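Local structure of glycosyltransferase (Streptomyces halstedii, 3WAD) at residues M111-V116 and E189-A194; L250-T255 and L337-W342; N328-G333 and K394-L399. The protein is a glycosyltransferase of the GT-B type, built from two domains that each carry a parallel beta-sheet flanked by helices. All blocks are in the same frame, centred on the assembly; numbering follows the deposited sequence.

How the contacts relate
Contact 1 comes first along the chain and lies beside the seven-stranded parallel sheet of the N-terminal half, where helix 109-122 meets the loop after helix 179-188. Contacts 2 and 3 belong to the six-stranded parallel sheet and its helices. Their segments alternate in the sequence, and helix 323-332 of contact 3 is followed in the chain, after a short turn, by strand 336-338 of contact 2, although their centres are about 21 Å apart. Contact 1 lies on the opposite side of the chain's centre from both, with centres about 39 Å away. Each contact thus lies within one half of the two-domain fold, and none joins the halves, while contacts 1 and 3 also carry residues that meet the second subunit.

Contact 1 of 3, residues M111-V116 and E189-A194; sequences MTADLV and EPHGVA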
loop_
_atom_site.group_PDB
_atom_site.type_symbol
_atom_site.label_atom_id
_atom_site.label_comp_id
_atom_site.label_asym_id
_atom_site.label_seq_id
_atom_site.Cartn_x
_atom_site.Cartn_y
_atom_site.Cartn_z
ATOM N N MET B 111 -16.875 0.981 19.816
ATOM C CA MET B 111 -16.274 1.253 18.510
ATOM C C MET B 111 -16.817 2.519 17.899
ATOM O O MET B 111 -16.059 3.328 17.349
ATOM C CB MET B 111 -16.495 0.041 17.598
ATOM C CG MET B 111 -15.509 -0.112 16.554
ATOM S SD MET B 111 -16.342 0.483 15.195
ATOM C CE MET B 111 -15.455 -0.150 13.793
ATOM N N THR B 112 -18.140 2.662 17.977
ATOM C CA THR B 112 -18.826 3.804 17.443
ATOM C C THR B 112 -18.426 5.090 18.210
ATOM O O THR B 112 -18.112 6.089 17.587
ATOM C CB THR B 112 -20.355 3.528 17.379
ATOM O OG1 THR B 112 -20.601 2.348 16.562
ATOM C CG2 THR B 112 -21.143 4.706 16.782
ATOM N N ALA B 113 -18.421 5.060 19.531
ATOM C CA ALA B 113 -17.984 6.258 20.299
ATOM C C ALA B 113 -16.496 6.638 19.964
ATOM O O ALA B 113 -16.147 7.843 19.585
ATOM C CB ALA B 113 -18.264 6.015 21.777
ATOM N N ASP B 114 -15.622 5.621 19.942
ATOM C CA ASP B 114 -14.229 5.881 19.506
ATOM C C ASP B 114 -14.178 6.427 18.144
ATOM O O ASP B 114 -13.380 7.325 17.889
ATOM C CB ASP B 114 -13.295 4.646 19.533
ATOM C CG ASP B 114 -12.986 4.188 20.931
ATOM O OD1 ASP B 114 -13.678 4.672 21.867
ATOM O OD2 ASP B 114 -12.082 3.314 21.101
ATOM N N LEU B 115 -14.942 5.878 17.195
ATOM C CA LEU B 115 -14.859 6.485 15.832
ATOM C C LEU B 115 -15.430 7.949 15.759
ATOM O O LEU B 115 -14.906 8.774 15.012
ATOM C CB LEU B 115 -15.505 5.606 14.725
ATOM C CG LEU B 115 -15.289 6.016 13.262
ATOM C CD1 LEU B 115 -13.825 5.764 12.816
ATOM C CD2 LEU B 115 -16.210 5.201 12.330
ATOM N N VAL B 116 -16.555 8.198 16.435
ATOM C CA VAL B 116 -17.089 9.603 16.523
ATOM C C VAL B 116 -16.042 10.595 17.120
ATOM O O VAL B 116 -15.695 11.612 16.495
ATOM C CB VAL B 116 -18.376 9.663 17.297
ATOM C CG1 VAL B 116 -18.895 11.140 17.330
ATOM C CG2 VAL B 116 -19.466 8.745 16.625
ATOM N N GLU B 189 -28.086 8.534 18.662
ATOM C CA GLU B 189 -28.573 9.363 19.740
ATOM C C GLU B 189 -27.447 9.920 20.672
ATOM O O GLU B 189 -27.438 11.134 20.988
ATOM C CB GLU B 189 -29.619 8.559 20.524
ATOM C CG GLU B 189 -30.465 9.393 21.393
ATOM C CD GLU B 189 -29.707 9.761 22.620
ATOM O OE1 GLU B 189 -28.763 9.037 22.980
ATOM O OE2 GLU B 189 -29.997 10.807 23.220
ATOM N N PRO B 190 -26.463 9.061 21.088
ATOM C CA PRO B 190 -25.517 9.644 22.046
ATOM C C PRO B 190 -24.606 10.669 21.389
ATOM O O PRO B 190 -23.873 11.355 22.072
ATOM C CB PRO B 190 -24.726 8.407 22.575
ATOM C CG PRO B 190 -25.683 7.278 22.453
ATOM C CD PRO B 190 -26.407 7.584 21.104
ATOM N N HIS B 191 -24.655 10.766 20.069
ATOM C CA HIS B 191 -23.700 11.606 19.335
ATOM C C HIS B 191 -24.421 12.756 18.631
ATOM O O HIS B 191 -23.809 13.435 17.783
ATOM C CB HIS B 191 -22.902 10.713 18.375
ATOM C CG HIS B 191 -22.198 9.616 19.104
ATOM N ND1 HIS B 191 -22.483 8.273 18.919
ATOM C CD2 HIS B 191 -21.296 9.677 20.105
ATOM C CE1 HIS B 191 -21.752 7.559 19.754
ATOM N NE2 HIS B 191 -21.029 8.387 20.490
ATOM N N GLY B 192 -25.704 12.932 18.987
ATOM C CA GLY B 192 -26.630 13.937 18.410
ATOM C C GLY B 192 -26.902 13.704 16.926
ATOM O O GLY B 192 -27.046 14.655 16.137
ATOM N N VAL B 193 -26.951 12.434 16.499
ATOM C CA VAL B 193 -27.123 12.126 15.054
ATOM C C VAL B 193 -28.531 11.616 14.939
ATOM O O VAL B 193 -29.021 10.678 15.695
ATOM C CB VAL B 193 -26.111 11.050 14.521
ATOM C CG1 VAL B 193 -26.435 10.543 13.113
ATOM C CG2 VAL B 193 -24.725 11.579 14.516
ATOM N N ALA B 194 -29.222 12.269 14.012
ATOM C CA ALA B 194 -30.657 12.015 13.804
ATOM C C ALA B 194 -30.773 10.928 12.760
ATOM O O ALA B 194 -29.992 10.949 11.798
ATOM C CB ALA B 194 -31.343 13.329 13.294
#
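The imidazole of His191 is held between two aliphatic carbons: Val116 CG2 from helix 109-122 covers one face, and the preceding residue, Pro190, lays its CB over the other. On the valine side this is a CH-pi contact, with Val116 CG2 3.8 Å from the centroid of the His191 ring and 11° off the ring normal. The branched valine suits the place because its second methyl, CG1, also reaches the ring, lying 4.0 Å from His191 CD2. With His191 CG beside its own backbone N (chi1 -57°), the ring extends from the loop to the helix surface. Its far end reaches the preceding turn, where small Ala113 allows a close approach: Ala113 CA is 3.7 Å from His191 NE2. Thr112 adds its methyl, CG2 lying 4.2 Å from His191 CE1, and this leaves OG1 for the carbonyl of Asp108 and the amine of Lys187. Gly192, with positive phi, terminates helix 179-188 through a Schellman motif in which Val193 N bonds Gly188 O. Thr112 also touches Ala135 and Val193 touches Glu141, both on helix 135-141, while Leu115 touches Leu4 and Thr6 of strand 2-6, so helix 109-122 lies between the loop and the parallel sheet.

Contact 2 of 3, residues L250-T255 and L337-W342; sequences LTLGLT and LIVPNW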
loop_
_atom_site.group_PDB
_atom_site.type_symbol
_atom_site.label_atom_id
_atom_site.label_comp_id
_atom_site.label_asym_id
_atom_site.label_seq_id
_atom_site.Cartn_x
_atom_site.Cartn_y
_atom_site.Cartn_z
ATOM N N LEU B 250 -7.197 -24.489 -8.571
ATOM C CA LEU B 250 -8.224 -25.084 -7.729
ATOM C C LEU B 250 -8.154 -24.556 -6.295
ATOM O O LEU B 250 -7.212 -24.842 -5.572
ATOM C CB LEU B 250 -8.044 -26.613 -7.721
ATOM C CG LEU B 250 -8.963 -27.413 -6.834
ATOM C CD1 LEU B 250 -10.445 -27.301 -7.345
ATOM C CD2 LEU B 250 -8.440 -28.885 -6.660
ATOM N N THR B 251 -9.171 -23.795 -5.894
ATOM C CA THR B 251 -9.303 -23.194 -4.568
ATOM C C THR B 251 -10.715 -23.479 -4.090
ATOM O O THR B 251 -11.531 -22.569 -4.026
ATOM C CB THR B 251 -9.106 -21.609 -4.568
ATOM O OG1 THR B 251 -9.921 -21.025 -5.571
ATOM C CG2 THR B 251 -7.746 -21.208 -4.882
ATOM N N LEU B 252 -10.999 -24.761 -3.843
ATOM C CA LEU B 252 -12.300 -25.285 -3.394
ATOM C C LEU B 252 -12.127 -26.134 -2.106
ATOM O O LEU B 252 -13.059 -26.804 -1.632
ATOM C CB LEU B 252 -12.964 -26.124 -4.507
ATOM C CG LEU B 252 -14.246 -25.645 -5.180
ATOM C CD1 LEU B 252 -14.980 -26.881 -5.573
ATOM C CD2 LEU B 252 -15.133 -24.802 -4.267
ATOM N N GLY B 253 -10.912 -26.087 -1.559
ATOM C CA GLY B 253 -10.558 -26.632 -0.256
ATOM C C GLY B 253 -11.637 -26.538 0.793
ATOM O O GLY B 253 -12.034 -27.571 1.354
ATOM N N LEU B 254 -12.129 -25.325 1.067
ATOM C CA LEU B 254 -13.102 -25.173 2.147
ATOM C C LEU B 254 -14.388 -25.974 1.878
ATOM O O LEU B 254 -14.794 -26.807 2.715
ATOM C CB LEU B 254 -13.407 -23.704 2.463
ATOM C CG LEU B 254 -13.403 -23.333 3.967
ATOM C CD1 LEU B 254 -13.868 -21.899 4.155
ATOM C CD2 LEU B 254 -14.197 -24.301 4.923
ATOM N N THR B 255 -15.002 -25.739 0.717
ATOM C CA THR B 255 -16.252 -26.433 0.329
ATOM C C THR B 255 -16.113 -27.969 0.308
ATOM O O THR B 255 -17.069 -28.712 0.611
ATOM C CB THR B 255 -16.765 -25.934 -1.050
ATOM O OG1 THR B 255 -16.639 -24.508 -1.120
ATOM C CG2 THR B 255 -18.236 -26.327 -1.278
ATOM N N LEU B 337 -15.027 -22.323 -12.982
ATOM C CA LEU B 337 -15.972 -23.305 -12.529
ATOM C C LEU B 337 -16.320 -22.917 -11.107
ATOM O O LEU B 337 -15.441 -22.836 -10.245
ATOM C CB LEU B 337 -15.393 -24.739 -12.716
ATOM C CG LEU B 337 -15.920 -26.040 -12.120
ATOM C CD1 LEU B 337 -17.374 -26.056 -11.821
ATOM C CD2 LEU B 337 -15.368 -27.321 -12.873
ATOM N N ILE B 338 -17.582 -22.583 -10.909
ATOM C CA ILE B 338 -18.057 -22.001 -9.652
ATOM C C ILE B 338 -18.848 -23.037 -8.917
ATOM O O ILE B 338 -19.764 -23.613 -9.468
ATOM C CB ILE B 338 -18.916 -20.679 -9.899
ATOM C CG1 ILE B 338 -18.089 -19.650 -10.675
ATOM C CG2 ILE B 338 -19.346 -20.023 -8.545
ATOM C CD1 ILE B 338 -18.900 -18.546 -11.376
ATOM N N VAL B 339 -18.466 -23.314 -7.692
ATOM C CA VAL B 339 -19.272 -24.111 -6.813
ATOM C C VAL B 339 -19.809 -23.136 -5.720
ATOM O O VAL B 339 -19.162 -22.955 -4.688
ATOM C CB VAL B 339 -18.452 -25.271 -6.176
ATOM C CG1 VAL B 339 -19.315 -26.073 -5.132
ATOM C CG2 VAL B 339 -17.963 -26.232 -7.240
ATOM N N PRO B 340 -20.996 -22.512 -5.944
ATOM C CA PRO B 340 -21.288 -21.330 -5.090
ATOM C C PRO B 340 -21.458 -21.637 -3.610
ATOM O O PRO B 340 -22.086 -22.608 -3.209
ATOM C CB PRO B 340 -22.584 -20.743 -5.660
ATOM C CG PRO B 340 -22.784 -21.371 -7.060
ATOM C CD PRO B 340 -21.868 -22.601 -7.139
ATOM N N ASN B 341 -20.866 -20.788 -2.799
ATOM C CA ASN B 341 -21.151 -20.804 -1.424
ATOM C C ASN B 341 -22.411 -19.931 -1.274
ATOM O O ASN B 341 -22.997 -19.524 -2.260
ATOM C CB ASN B 341 -19.941 -20.281 -0.662
ATOM C CG ASN B 341 -20.002 -20.617 0.802
ATOM O OD1 ASN B 341 -18.962 -20.719 1.429
ATOM N ND2 ASN B 341 -21.235 -20.795 1.373
ATOM N N TRP B 342 -22.882 -19.686 -0.074
ATOM C CA TRP B 342 -24.051 -18.819 0.047
ATOM C C TRP B 342 -23.783 -17.794 1.113
ATOM O O TRP B 342 -24.684 -17.412 1.797
ATOM C CB TRP B 342 -25.309 -19.641 0.358
ATOM C CG TRP B 342 -25.058 -20.712 1.425
ATOM C CD1 TRP B 342 -25.097 -20.545 2.813
ATOM C CD2 TRP B 342 -24.703 -22.102 1.199
ATOM N NE1 TRP B 342 -24.782 -21.733 3.440
ATOM C CE2 TRP B 342 -24.543 -22.707 2.491
ATOM C CE3 TRP B 342 -24.503 -22.895 0.036
ATOM C CZ2 TRP B 342 -24.192 -24.086 2.649
ATOM C CZ3 TRP B 342 -24.144 -24.263 0.190
ATOM C CH2 TRP B 342 -23.999 -24.841 1.494
#
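Val339 meets Leu252 with one methyl and Thr255 with the other, and so supplies both close contacts from its side. The chain comes to it along strand 336-338, where Leu337 packs on helix 369-381 and Ile338 on helix 346-355. Val339 follows just past the strand, its side chain pointing toward segment 250-255; a beta-branched residue suits this place because it offers two methyls to two partners. CG2 presses on Leu252 CD1 at 3.5 Å, tighter than usual for two carbons, with the side chains crossing at about a right angle. Leu252 CD2 also comes within 3.9 Å of Val339 CB. The leucine is far from a staggered rotamer (chi1 -113°), so the exact position of its fork, and with it the short approach, is somewhat doubtful. Leu252 stands at the N-cap position of helix 253-257, where it brings no side-chain cap but does supply an apolar fork. Val339 CG1 lies 4.0 Å from Thr255 CG2, the methyl that this threonine contributes from the first turn of the helix. Pro340 then turns away, and Asn341 passes near Thr255. Strand 314-319 lies between strands 247-251 and 336-338, so the contact joins the chain just past the C-terminal ends of two non-adjacent strands, with Leu252 also resting on Val318. Its chemistry is van der Waals packing of methyl groups, which suits a buried place.

Contact 3 of 3, residues N328-G333 and K394-L399; sequences NAIRYG and KEYDAL
Ile330 brings its CG2 methyl against the base of Tyr396, 3.4 Å from Tyr396 CB and 3.5 Å from Tyr396 CG, a tight fit of one helix on another. With CG2 anti to its backbone N, the beta-branch directs this methyl at Tyr396, where a beta-branched residue can present it close to the helix backbone. Arg331 continues along the ring toward the hydroxyl: its CB is 3.7 Å from Tyr396 CE2, and its CD is 3.7 Å from Tyr396 OH. The chain is extended from CG to NE, so its aliphatic part serves the tyrosine while its guanidinium, tilted 41° from the ring, goes on beyond it. The carbonyl of Arg331 accepts a bond from a water 2.7 Å from Arg331 O; the same water donates to Asp397 OD1 at 2.6 Å, bridging the helices. Tyr332 turns its ring to the arginine, with Arg331 CG over its face, and Arg331 NH2, in a salt bridge, and Tyr332 OH, in a hydrogen bond, both meet Glu30 OE1 of the second subunit. Gly333 closes the helix in a Schellman motif, its positive phi being easily tolerated without a side chain. Apolar contact along the ring and the arginine chain is thus combined with polar ends that are bonded elsewhere: Tyr396 OH to His226 O, and the guanidinium to the second subunit.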
loop_
_atom_site.group_PDB
_atom_site.type_symbol
_atom_site.label_atom_id
_atom_site.label_comp_id
_atom_site.label_asym_id
_atom_site.label_seq_id
_atom_site.Cartn_x
_atom_site.Cartn_y
_atom_site.Cartn_z
ATOM N N ASN B 328 -10.476 -11.437 -9.606
ATOM C CA ASN B 328 -9.238 -11.850 -10.248
ATOM C C ASN B 328 -9.500 -12.600 -11.591
ATOM O O ASN B 328 -8.800 -12.351 -12.617
ATOM C CB ASN B 328 -8.428 -12.759 -9.297
ATOM C CG ASN B 328 -7.580 -11.998 -8.336
ATOM O OD1 ASN B 328 -6.516 -11.541 -8.679
ATOM N ND2 ASN B 328 -8.046 -11.868 -7.105
ATOM N N ALA B 329 -10.547 -13.434 -11.635
ATOM C CA ALA B 329 -10.827 -14.154 -12.905
ATOM C C ALA B 329 -11.330 -13.132 -13.948
ATOM O O ALA B 329 -11.060 -13.293 -15.156
ATOM C CB ALA B 329 -11.890 -15.219 -12.728
ATOM N N ILE B 330 -12.077 -12.130 -13.475
ATOM C CA ILE B 330 -12.510 -11.028 -14.382
ATOM C C ILE B 330 -11.299 -10.302 -14.952
ATOM O O ILE B 330 -11.178 -10.142 -16.189
ATOM C CB ILE B 330 -13.415 -10.026 -13.694
ATOM C CG1 ILE B 330 -14.752 -10.676 -13.382
ATOM C CG2 ILE B 330 -13.670 -8.748 -14.609
ATOM C CD1 ILE B 330 -15.701 -9.708 -12.909
ATOM N N ARG B 331 -10.395 -9.867 -14.067
ATOM C CA ARG B 331 -9.277 -9.044 -14.466
ATOM C C ARG B 331 -8.289 -9.789 -15.393
ATOM O O ARG B 331 -7.724 -9.204 -16.321
ATOM C CB ARG B 331 -8.550 -8.492 -13.221
ATOM C CG ARG B 331 -7.247 -7.811 -13.491
ATOM C CD ARG B 331 -6.620 -7.340 -12.206
ATOM N NE ARG B 331 -5.522 -6.422 -12.474
ATOM C CZ ARG B 331 -4.672 -5.962 -11.549
ATOM N NH1 ARG B 331 -4.766 -6.372 -10.263
ATOM N NH2 ARG B 331 -3.691 -5.127 -11.921
ATOM N N TYR B 332 -8.072 -11.081 -15.134
ATOM C CA TYR B 332 -7.167 -11.879 -15.945
ATOM C C TYR B 332 -7.920 -12.651 -17.083
ATOM O O TYR B 332 -7.291 -13.366 -17.849
ATOM C CB TYR B 332 -6.237 -12.778 -15.065
ATOM C CG TYR B 332 -5.400 -11.885 -14.165
ATOM C CD1 TYR B 332 -4.375 -11.054 -14.718
ATOM C CD2 TYR B 332 -5.722 -11.735 -12.813
ATOM C CE1 TYR B 332 -3.668 -10.134 -13.907
ATOM C CE2 TYR B 332 -5.005 -10.857 -11.994
ATOM C CZ TYR B 332 -4.004 -10.053 -12.547
ATOM O OH TYR B 332 -3.323 -9.216 -11.748
ATOM N N GLY B 333 -9.237 -12.489 -17.204
ATOM C CA GLY B 333 -9.978 -13.079 -18.377
ATOM C C GLY B 333 -10.010 -14.619 -18.330
ATOM O O GLY B 333 -9.754 -15.317 -19.337
ATOM N N LYS B 394 -12.468 -7.249 -21.093
ATOM C CA LYS B 394 -12.529 -6.007 -21.880
ATOM C C LYS B 394 -13.474 -4.943 -21.274
ATOM O O LYS B 394 -13.040 -3.805 -21.110
ATOM C CB LYS B 394 -12.820 -6.366 -23.366
ATOM C CG LYS B 394 -13.214 -5.206 -24.242
ATOM C CD LYS B 394 -13.639 -5.690 -25.683
ATOM C CE LYS B 394 -14.018 -4.470 -26.560
ATOM N NZ LYS B 394 -13.297 -4.427 -27.901
ATOM N N GLU B 395 -14.696 -5.297 -20.905
ATOM C CA GLU B 395 -15.640 -4.408 -20.292
ATOM C C GLU B 395 -15.238 -3.954 -18.877
ATOM O O GLU B 395 -15.628 -2.867 -18.401
ATOM C CB GLU B 395 -17.010 -5.100 -20.180
ATOM C CG GLU B 395 -17.626 -5.516 -21.550
ATOM C CD GLU B 395 -18.806 -6.463 -21.430
ATOM O OE1 GLU B 395 -19.571 -6.376 -20.462
ATOM O OE2 GLU B 395 -19.000 -7.303 -22.331
ATOM N N TYR B 396 -14.505 -4.821 -18.167
ATOM C CA TYR B 396 -13.957 -4.441 -16.866
ATOM C C TYR B 396 -12.800 -3.432 -17.074
ATOM O O TYR B 396 -12.700 -2.430 -16.342
ATOM C CB TYR B 396 -13.473 -5.725 -16.162
ATOM C CG TYR B 396 -12.437 -5.504 -15.050
ATOM C CD1 TYR B 396 -12.824 -5.347 -13.723
ATOM C CD2 TYR B 396 -11.110 -5.515 -15.333
ATOM C CE1 TYR B 396 -11.852 -5.159 -12.676
ATOM C CE2 TYR B 396 -10.143 -5.341 -14.317
ATOM C CZ TYR B 396 -10.520 -5.177 -13.022
ATOM O OH TYR B 396 -9.554 -5.039 -12.045
ATOM N N ASP B 397 -11.910 -3.702 -18.011
ATOM C CA ASP B 397 -10.768 -2.766 -18.250
ATOM C C ASP B 397 -11.214 -1.331 -18.522
ATOM O O ASP B 397 -10.466 -0.385 -18.278
ATOM C CB ASP B 397 -9.859 -3.210 -19.413
ATOM C CG ASP B 397 -8.958 -4.436 -19.053
ATOM O OD1 ASP B 397 -8.690 -4.694 -17.835
ATOM O OD2 ASP B 397 -8.539 -5.174 -20.000
ATOM N N ALA B 398 -12.428 -1.203 -19.030
ATOM C CA ALA B 398 -13.032 0.066 -19.475
ATOM C C ALA B 398 -13.799 0.718 -18.369
ATOM O O ALA B 398 -14.314 1.821 -18.564
ATOM C CB ALA B 398 -13.982 -0.202 -20.695
ATOM N N LEU B 399 -13.929 0.059 -17.200
ATOM C CA LEU B 399 -14.552 0.753 -16.070
ATOM C C LEU B 399 -13.703 1.890 -15.472
ATOM O O LEU B 399 -12.515 1.973 -15.700
ATOM C CB LEU B 399 -14.961 -0.249 -14.958
ATOM C CG LEU B 399 -16.060 -1.241 -15.301
ATOM C CD1 LEU B 399 -16.142 -2.335 -14.139
ATOM C CD2 LEU B 399 -17.365 -0.449 -15.380
HETATM O O HOH W 1 -7.247 -6.588 -16.912
#